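PDB 6NCS: N-acetylneuraminic acid (Sialic acid) synthetase from Leptospira borgpetersenii serovar Hardjo-bovis, which probably makes N-acylneuraminic (sialic) acid or its 9-phosphate by condensing phosphoenolpyruvate with an N-acylated mannosamine substrate, and binds manganese. Local coordinates for residues A[60-65]-A[110-115]; A[205-210]-A[226-231]. One frame throughout, in Å; residues are numbered along the deposited sequence.

Overall arrangement
Both contacts involve the same eight-stranded parallel barrel, at different depths. Contact 2 is core: strands 205-209 and 227-231 lie side by side near the centre of the chain, wholly buried, and carry two of the manganese ligands. The centre of contact 1 lies about 18 Å from the centre of the chain, and the contact is only partly buried; there the end of strand 57-62 meets helix 110-118, which belongs to the outer layer. The chemistry changes accordingly. Backbone hydrogen bonds, a salt bridge and metal coordination hold contact 2, whereas contact 1 has no direct hydrogen bond and relies on van der Waals packing plus one water. The contacts do not touch, their nearest atoms being about 5 Å apart.

Contact 1. Residues A[60-65]-A[110-115]; sequences FQAYNS and VPNLNM
Ala62 and Asn112 carry most of this contact, their CA atoms 5.8 Å apart where the last residue of strand 57-62 faces the first turn of helix 110-118. The carboxamide of Asn112 lies flat over the peptide that joins Ala62 to Tyr63, the two planes within about 10° of parallel. Asn112 CG sits 3.4 Å from Ala62 O, while Asn112 OD1 is 3.5 Å from Ala62 C. The two C=O bonds point in nearly opposite directions, an alignment that probably lets their dipoles attract. OD1 also comes to 3.4 Å from Ala62 CB, and the other branch reaches along the chain, with Asn112 ND2 3.6 Å from Tyr63 CA.

The polar link is indirect. No direct hydrogen bond joins the two segments; a water accepts one from Asn112 ND2 at 3.1 Å and donates a weak one to Tyr63 O.

Apolar packing is slight. Met115 starts with CG anti to its backbone N (chi1 174°) and then bends at chi2 and chi3; its terminal CE lies 4.1 Å from Ala62 CB. Phe89 of helix 86-98 touches both Ala62 and Met115, adding an aromatic neighbour to this small apolar patch.

Beyond Ala62 the side chains turn to other partners: Tyr63 points away from helix 110-118 and bonds Val79 O through its OH, while Asn64 N-caps the next helix through OD1 and Glu67 N. Strand 57-62 also pairs with strand 102-107, which leads into helix 110-118. The contact thus joins one strand's C-terminal end to the helix following its neighbour, a junction between successive beta-alpha units of a TIM barrel.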
ATOM      1  N   PHE A  60      -5.098 -22.031  15.913  1.00 13.53           N
ATOM      2  CA  PHE A  60      -4.678 -23.428  15.831  1.00 15.03           C
ATOM      3  C   PHE A  60      -5.492 -24.120  14.734  1.00 23.26           C
ATOM      4  O   PHE A  60      -6.293 -23.487  14.043  1.00 19.68           O
ATOM      5  CB  PHE A  60      -4.808 -24.106  17.210  1.00 14.09           C
ATOM      6  CG  PHE A  60      -3.811 -23.591  18.231  1.00 14.07           C
ATOM      7  CD1 PHE A  60      -2.595 -24.231  18.419  1.00 16.40           C
ATOM      8  CD2 PHE A  60      -4.081 -22.448  18.975  1.00 21.82           C
ATOM      9  CE1 PHE A  60      -1.659 -23.747  19.342  1.00 19.28           C
ATOM     10  CE2 PHE A  60      -3.157 -21.955  19.899  1.00 16.70           C
ATOM     11  CZ  PHE A  60      -1.947 -22.610  20.086  1.00 19.39           C
ATOM     12  N   GLN A  61      -5.252 -25.414  14.526  1.00 15.81           N
ATOM     13  CA  GLN A  61      -5.955 -26.180  13.498  1.00 18.77           C
ATOM     14  C   GLN A  61      -6.616 -27.392  14.134  1.00 19.43           C
ATOM     15  O   GLN A  61      -5.972 -28.119  14.898  1.00 19.57           O
ATOM     16  CB  GLN A  61      -5.014 -26.633  12.374  1.00 16.51           C
ATOM     17  CG  GLN A  61      -4.463 -25.451  11.571  1.00 16.88           C
ATOM     18  CD  GLN A  61      -3.517 -25.858  10.460  1.00 20.70           C
ATOM     19  OE1 GLN A  61      -3.451 -27.021  10.068  1.00 21.65           O
ATOM     20  NE2 GLN A  61      -2.754 -24.888   9.959  1.00 20.03           N
ATOM     21  N   ALA A  62      -7.888 -27.609  13.799  1.00 16.09           N
ATOM     22  CA  ALA A  62      -8.706 -28.684  14.360  1.00 16.89           C
ATOM     23  C   ALA A  62      -9.130 -29.605  13.222  1.00 20.57           C
ATOM     24  O   ALA A  62      -9.989 -29.243  12.407  1.00 17.61           O
ATOM     25  CB  ALA A  62      -9.923 -28.111  15.091  1.00 17.23           C
ATOM     26  N   TYR A  63      -8.538 -30.800  13.161  1.00 18.55           N
ATOM     27  CA  TYR A  63      -8.690 -31.622  11.969  1.00 19.39           C
ATOM     28  C   TYR A  63      -8.516 -33.086  12.328  1.00 20.69           C
ATOM     29  O   TYR A  63      -7.963 -33.431  13.378  1.00 20.90           O
ATOM     30  CB  TYR A  63      -7.660 -31.246  10.891  1.00 19.13           C
ATOM     31  CG  TYR A  63      -6.254 -31.499  11.376  1.00 21.88           C
ATOM     32  CD1 TYR A  63      -5.628 -30.606  12.234  1.00 20.90           C
ATOM     33  CD2 TYR A  63      -5.569 -32.654  11.014  1.00 20.94           C
ATOM     34  CE1 TYR A  63      -4.353 -30.858  12.720  1.00 18.83           C
ATOM     35  CE2 TYR A  63      -4.297 -32.909  11.490  1.00 22.67           C
ATOM     36  CZ  TYR A  63      -3.695 -32.004  12.336  1.00 19.92           C
ATOM     37  OH  TYR A  63      -2.430 -32.258  12.815  1.00 23.09           O
ATOM     38  N   ASN A  64      -8.996 -33.938  11.432  1.00 21.71           N
ATOM     39  CA  ASN A  64      -8.651 -35.352  11.402  1.00 23.19           C
ATOM     40  C   ASN A  64      -7.740 -35.587  10.202  1.00 24.83           C
ATOM     41  O   ASN A  64      -8.085 -35.211   9.075  1.00 23.60           O
ATOM     42  CB  ASN A  64      -9.909 -36.219  11.312  1.00 24.28           C
ATOM     43  CG  ASN A  64      -9.593 -37.683  11.059  1.00 28.56           C
ATOM     44  OD1 ASN A  64      -9.646 -38.153   9.924  1.00 26.89           O
ATOM     45  ND2 ASN A  64      -9.268 -38.412  12.125  1.00 33.78           N
ATOM     46  N   SER A  65      -6.571 -36.187  10.449  1.00 24.37           N
ATOM     47  CA  SER A  65      -5.552 -36.318   9.407  1.00 29.18           C
ATOM     48  C   SER A  65      -6.083 -37.060   8.185  1.00 33.86           C
ATOM     49  O   SER A  65      -5.888 -36.617   7.045  1.00 26.02           O
ATOM     50  CB  SER A  65      -4.324 -37.036   9.968  1.00 25.98           C
ATOM     51  OG  SER A  65      -3.767 -36.316  11.057  1.00 24.86           O
ATOM     52  N   VAL A 110     -16.903 -30.822   9.880  1.00 21.34           N
ATOM     53  CA  VAL A 110     -18.043 -30.370  10.674  1.00 22.68           C
ATOM     54  C   VAL A 110     -17.927 -30.842  12.125  1.00 19.34           C
ATOM     55  O   VAL A 110     -18.248 -30.063  13.036  1.00 23.89           O
ATOM     56  CB  VAL A 110     -19.364 -30.820  10.026  1.00 28.58           C
ATOM     57  CG1 VAL A 110     -20.530 -30.629  10.979  1.00 33.04           C
ATOM     58  CG2 VAL A 110     -19.593 -30.031   8.735  1.00 27.69           C
ATOM     59  N   PRO A 111     -17.487 -32.079  12.413  1.00 23.39           N
ATOM     60  CA  PRO A 111     -17.319 -32.452  13.831  1.00 25.10           C
ATOM     61  C   PRO A 111     -16.373 -31.537  14.579  1.00 23.40           C
ATOM     62  O   PRO A 111     -16.648 -31.183  15.733  1.00 21.45           O
ATOM     63  CB  PRO A 111     -16.787 -33.889  13.754  1.00 31.02           C
ATOM     64  CG  PRO A 111     -17.387 -34.416  12.500  1.00 27.91           C
ATOM     65  CD  PRO A 111     -17.326 -33.256  11.535  1.00 23.36           C
ATOM     66  N   ASN A 112     -15.268 -31.133  13.950  1.00 19.69           N
ATOM     67  CA  ASN A 112     -14.344 -30.218  14.611  1.00 21.65           C
ATOM     68  C   ASN A 112     -14.947 -28.825  14.756  1.00 21.20           C
ATOM     69  O   ASN A 112     -14.739 -28.159  15.774  1.00 19.51           O
ATOM     70  CB  ASN A 112     -13.015 -30.162  13.848  1.00 18.04           C
ATOM     71  CG  ASN A 112     -12.049 -31.245  14.289  1.00 21.94           C
ATOM     72  OD1 ASN A 112     -11.431 -31.144  15.353  1.00 29.35           O
ATOM     73  ND2 ASN A 112     -11.925 -32.295  13.488  1.00 23.17           N
ATOM     74  N   LEU A 113     -15.692 -28.363  13.750  1.00 16.67           N
ATOM     75  CA  LEU A 113     -16.381 -27.081  13.873  1.00 19.16           C
ATOM     76  C   LEU A 113     -17.353 -27.094  15.042  1.00 21.94           C
ATOM     77  O   LEU A 113     -17.407 -26.141  15.828  1.00 18.07           O
ATOM     78  CB  LEU A 113     -17.110 -26.747  12.567  1.00 16.55           C
ATOM     79  CG  LEU A 113     -17.758 -25.362  12.415  1.00 19.94           C
ATOM     80  CD1 LEU A 113     -17.820 -24.978  10.947  1.00 18.27           C
ATOM     81  CD2 LEU A 113     -19.158 -25.325  13.003  1.00 21.89           C
ATOM     82  N   ASN A 114     -18.157 -28.160  15.157  1.00 20.56           N
ATOM     83  CA  ASN A 114     -19.105 -28.256  16.262  1.00 19.33           C
ATOM     84  C   ASN A 114     -18.381 -28.230  17.600  1.00 21.09           C
ATOM     85  O   ASN A 114     -18.850 -27.603  18.559  1.00 20.08           O
ATOM     86  CB  ASN A 114     -19.938 -29.533  16.144  1.00 21.48           C
ATOM     87  CG  ASN A 114     -20.914 -29.490  14.987  1.00 27.91           C
ATOM     88  OD1 ASN A 114     -21.251 -28.420  14.492  1.00 27.47           O
ATOM     89  ND2 ASN A 114     -21.391 -30.663  14.561  1.00 24.30           N
ATOM     90  N   MET A 115     -17.233 -28.907  17.681  1.00 21.25           N
ATOM     91  CA  MET A 115     -16.469 -28.924  18.922  1.00 22.56           C
ATOM     92  C   MET A 115     -15.980 -27.528  19.272  1.00 25.63           C
ATOM     93  O   MET A 115     -16.029 -27.117  20.436  1.00 20.80           O
ATOM     94  CB  MET A 115     -15.294 -29.897  18.797  1.00 22.99           C
ATOM     95  CG  MET A 115     -14.338 -29.900  19.982  1.00 27.21           C
ATOM     96  SD  MET A 115     -13.012 -28.674  19.896  1.00 25.29           S
ATOM     97  CE  MET A 115     -12.225 -29.104  18.336  1.00 25.20           C
TER
HETATM   98  O   HOH W   1     -10.467 -34.731  14.688  1.00 37.32           O

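Contact 2. Residues A[205-210]-A[226-231]. With MN (manganese (II) ion), chain C.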
ATOM      1  N   ILE A 205     -11.434  -6.690   4.544  1.00 11.18           N
ATOM      2  CA  ILE A 205     -10.523  -7.485   3.724  1.00 10.61           C
ATOM      3  C   ILE A 205      -9.148  -7.447   4.371  1.00 13.64           C
ATOM      4  O   ILE A 205      -8.679  -6.379   4.780  1.00 13.20           O
ATOM      5  CB  ILE A 205     -10.436  -6.944   2.279  1.00 12.60           C
ATOM      6  CG1 ILE A 205     -11.831  -6.827   1.657  1.00 14.35           C
ATOM      7  CG2 ILE A 205      -9.525  -7.835   1.435  1.00 10.80           C
ATOM      8  CD1 ILE A 205     -12.554  -8.146   1.577  1.00 12.66           C
ATOM      9  N   GLY A 206      -8.494  -8.604   4.450  1.00 11.64           N
ATOM     10  CA  GLY A 206      -7.139  -8.625   4.950  1.00  9.21           C
ATOM     11  C   GLY A 206      -6.235  -9.501   4.110  1.00 11.81           C
ATOM     12  O   GLY A 206      -6.490  -9.712   2.920  1.00 12.51           O
ATOM     13  N   TYR A 207      -5.195 -10.044   4.729  1.00 11.89           N
ATOM     14  CA  TYR A 207      -4.163 -10.767   3.997  1.00 16.11           C
ATOM     15  C   TYR A 207      -3.581 -11.856   4.885  1.00 13.55           C
ATOM     16  O   TYR A 207      -3.232 -11.595   6.042  1.00 13.93           O
ATOM     17  CB  TYR A 207      -3.055  -9.807   3.534  1.00 11.03           C
ATOM     18  CG  TYR A 207      -1.875 -10.534   2.913  1.00 11.48           C
ATOM     19  CD1 TYR A 207      -2.017 -11.226   1.710  1.00 17.89           C
ATOM     20  CD2 TYR A 207      -0.643 -10.577   3.557  1.00 14.20           C
ATOM     21  CE1 TYR A 207      -0.955 -11.917   1.155  1.00 13.04           C
ATOM     22  CE2 TYR A 207       0.424 -11.262   3.004  1.00 16.06           C
ATOM     23  CZ  TYR A 207       0.258 -11.936   1.814  1.00 15.36           C
ATOM     24  OH  TYR A 207       1.312 -12.637   1.273  1.00 15.54           O
ATOM     25  N   SER A 208      -3.466 -13.067   4.337  1.00 10.45           N
ATOM     26  CA  SER A 208      -2.813 -14.186   5.005  1.00 13.40           C
ATOM     27  C   SER A 208      -1.505 -14.503   4.289  1.00 16.65           C
ATOM     28  O   SER A 208      -1.503 -14.731   3.077  1.00 15.57           O
ATOM     29  CB  SER A 208      -3.730 -15.417   5.022  1.00 13.60           C
ATOM     30  OG  SER A 208      -3.098 -16.484   5.701  1.00 20.68           O
ATOM     31  N   ASP A 209      -0.398 -14.516   5.027  1.00 13.77           N
ATOM     32  CA  ASP A 209       0.924 -14.613   4.421  1.00 15.51           C
ATOM     33  C   ASP A 209       1.482 -16.027   4.465  1.00 16.80           C
ATOM     34  O   ASP A 209       1.329 -16.746   5.463  1.00 19.40           O
ATOM     35  CB  ASP A 209       1.924 -13.686   5.108  1.00 16.98           C
ATOM     36  CG  ASP A 209       3.241 -13.605   4.353  1.00 15.83           C
ATOM     37  OD1 ASP A 209       3.237 -13.117   3.203  1.00 18.07           O
ATOM     38  OD2 ASP A 209       4.276 -14.032   4.897  1.00 20.12           O
ATOM     39  N   HIS A 210       2.183 -16.401   3.391  1.00 15.36           N
ATOM     40  CA  HIS A 210       2.941 -17.648   3.342  1.00 16.48           C
ATOM     41  C   HIS A 210       4.349 -17.405   2.809  1.00 17.32           C
ATOM     42  O   HIS A 210       4.972 -18.299   2.226  1.00 18.55           O
ATOM     43  CB  HIS A 210       2.194 -18.699   2.526  1.00 23.51           C
ATOM     44  CG  HIS A 210       0.898 -19.093   3.154  1.00 30.18           C
ATOM     45  ND1 HIS A 210      -0.306 -18.522   2.800  1.00 28.05           N
ATOM     46  CD2 HIS A 210       0.629 -19.935   4.180  1.00 29.96           C
ATOM     47  CE1 HIS A 210      -1.268 -19.032   3.549  1.00 33.36           C
ATOM     48  NE2 HIS A 210      -0.727 -19.890   4.395  1.00 31.21           N
ATOM     49  N   GLU A 226      -6.751  -5.073   6.405  1.00 11.34           N
ATOM     50  CA  GLU A 226      -7.291  -4.744   7.718  0.52 11.96           C
ATOM     51  C   GLU A 226      -7.103  -5.869   8.723  1.00 12.21           C
ATOM     52  O   GLU A 226      -7.378  -5.680   9.919  1.00 11.08           O
ATOM     53  CB  GLU A 226      -8.779  -4.395   7.583  0.52 11.99           C
ATOM     54  CG  GLU A 226      -9.048  -3.424   6.433  0.52 16.95           C
ATOM     55  CD  GLU A 226     -10.519  -3.124   6.230  0.52 22.97           C
ATOM     56  OE1 GLU A 226     -11.103  -3.602   5.226  0.52 22.67           O
ATOM     57  OE2 GLU A 226     -11.092  -2.413   7.082  0.52 24.21           O
ATOM     58  N   ILE A 227      -6.653  -7.028   8.264  1.00 12.81           N
ATOM     59  CA  ILE A 227      -6.334  -8.182   9.087  1.00 10.43           C
ATOM     60  C   ILE A 227      -5.065  -8.759   8.488  1.00 11.23           C
ATOM     61  O   ILE A 227      -4.917  -8.774   7.262  1.00 13.18           O
ATOM     62  CB  ILE A 227      -7.465  -9.238   9.072  1.00 11.22           C
ATOM     63  CG1 ILE A 227      -8.790  -8.656   9.559  1.00 14.87           C
ATOM     64  CG2 ILE A 227      -7.075 -10.460   9.908  1.00 12.32           C
ATOM     65  CD1 ILE A 227      -9.658  -8.035   8.436  1.00 21.94           C
ATOM     66  N   ILE A 228      -4.142  -9.208   9.336  1.00 10.83           N
ATOM     67  CA  ILE A 228      -2.932  -9.885   8.879  1.00 10.44           C
ATOM     68  C   ILE A 228      -2.838 -11.215   9.602  1.00 14.58           C
ATOM     69  O   ILE A 228      -2.929 -11.261  10.839  1.00 14.21           O
ATOM     70  CB  ILE A 228      -1.658  -9.057   9.135  1.00 12.87           C
ATOM     71  CG1 ILE A 228      -1.644  -7.797   8.267  1.00 15.78           C
ATOM     72  CG2 ILE A 228      -0.414  -9.908   8.876  1.00 14.01           C
ATOM     73  CD1 ILE A 228      -1.379  -8.085   6.770  1.00 15.67           C
ATOM     74  N   GLU A 229      -2.645 -12.289   8.838  1.00 12.31           N
ATOM     75  CA  GLU A 229      -2.366 -13.606   9.388  1.00 10.70           C
ATOM     76  C   GLU A 229      -0.956 -14.003   8.968  1.00 17.26           C
ATOM     77  O   GLU A 229      -0.589 -13.851   7.799  1.00 15.96           O
ATOM     78  CB  GLU A 229      -3.393 -14.635   8.900  1.00 14.00           C
ATOM     79  CG  GLU A 229      -3.209 -16.004   9.518  1.00 14.64           C
ATOM     80  CD  GLU A 229      -4.251 -16.998   9.041  1.00 33.56           C
ATOM     81  OE1 GLU A 229      -3.883 -17.964   8.345  1.00 45.53           O
ATOM     82  OE2 GLU A 229      -5.440 -16.807   9.354  1.00 34.13           O
ATOM     83  N   LYS A 230      -0.164 -14.487   9.919  1.00 11.61           N
ATOM     84  CA  LYS A 230       1.226 -14.851   9.663  1.00 12.25           C
ATOM     85  C   LYS A 230       1.545 -16.123  10.428  1.00 15.69           C
ATOM     86  O   LYS A 230       1.255 -16.208  11.624  1.00 12.88           O
ATOM     87  CB  LYS A 230       2.165 -13.709  10.092  1.00 15.19           C
ATOM     88  CG  LYS A 230       3.657 -14.017  10.026  1.00 15.92           C
ATOM     89  CD  LYS A 230       4.165 -14.123   8.597  1.00 14.64           C
ATOM     90  CE  LYS A 230       5.549 -14.781   8.559  1.00 15.03           C
ATOM     91  NZ  LYS A 230       6.021 -14.991   7.144  1.00 18.45           N
ATOM     92  N   HIS A 231       2.118 -17.118   9.748  1.00 13.77           N
ATOM     93  CA  HIS A 231       2.499 -18.333  10.457  1.00 15.78           C
ATOM     94  C   HIS A 231       3.555 -18.014  11.505  1.00 18.23           C
ATOM     95  O   HIS A 231       4.356 -17.086  11.356  1.00 19.00           O
ATOM     96  CB  HIS A 231       3.026 -19.396   9.494  1.00 15.48           C
ATOM     97  CG  HIS A 231       1.952 -20.070   8.701  1.00 18.96           C
ATOM     98  ND1 HIS A 231       1.633 -21.400   8.864  1.00 19.86           N
ATOM     99  CD2 HIS A 231       1.115 -19.594   7.747  1.00 21.27           C
ATOM    100  CE1 HIS A 231       0.647 -21.719   8.043  1.00 20.07           C
ATOM    101  NE2 HIS A 231       0.316 -20.641   7.353  1.00 26.79           N
TER
HETATM  102 MN    MN C 301      -1.535 -20.805   6.145  0.66 19.63          MN
HETATM  103  O   HOH W   2      -0.598 -17.018   7.291  1.00 29.39           O
HETATM  104  O   HOH W   3       3.639 -17.016   7.127  1.00 18.04           O
HETATM  105  O   HOH W   4      -2.117 -19.224   7.150  1.00 24.55           O
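A beta-alpha-beta unit of the TIM barrel, strand 205-209, helix 215-222 and strand 227-231, brings His210 and His231 together at the C-terminal ends of its two parallel strands, where they bind manganese. The axes of the two short strand segments approach to 4.7 Å and run nearly parallel, 11° apart. Their ladder alternates in the parallel manner: Tyr207 N bonds Ile227 O, Tyr207 O receives Glu229 N, and Asp209 N bonds Glu229 O.

On the face bearing Tyr207, Asp209 and Lys230, one carboxylate is gripped at both oxygens. Lys230 NZ forms a salt bridge with Asp209 OD2 at 3.0 Å, nearly along the C-O axis, while Tyr207 OH donates to the anti lone pair of Asp209 OD1 at 2.8 Å. Ser211 OG also bonds OD2, and Lys230 NZ has Gly213 O as a second partner.

The Ser208 and Glu229 side chains share the other face. Glu229 has CG anti to its backbone N (chi1 -176°) and an extended chain beyond it; OE2 at the end forms a salt bridge with Lys125 NZ. The imidazole planes of the two histidines are turned 56° apart, with His210 NE2 2.1 Å and His231 NE2 2.2 Å from the manganese. Three atoms from outside the two segments and a water complete the coordination; this water, 2.0 Å from the metal, donates to Glu229 OE1.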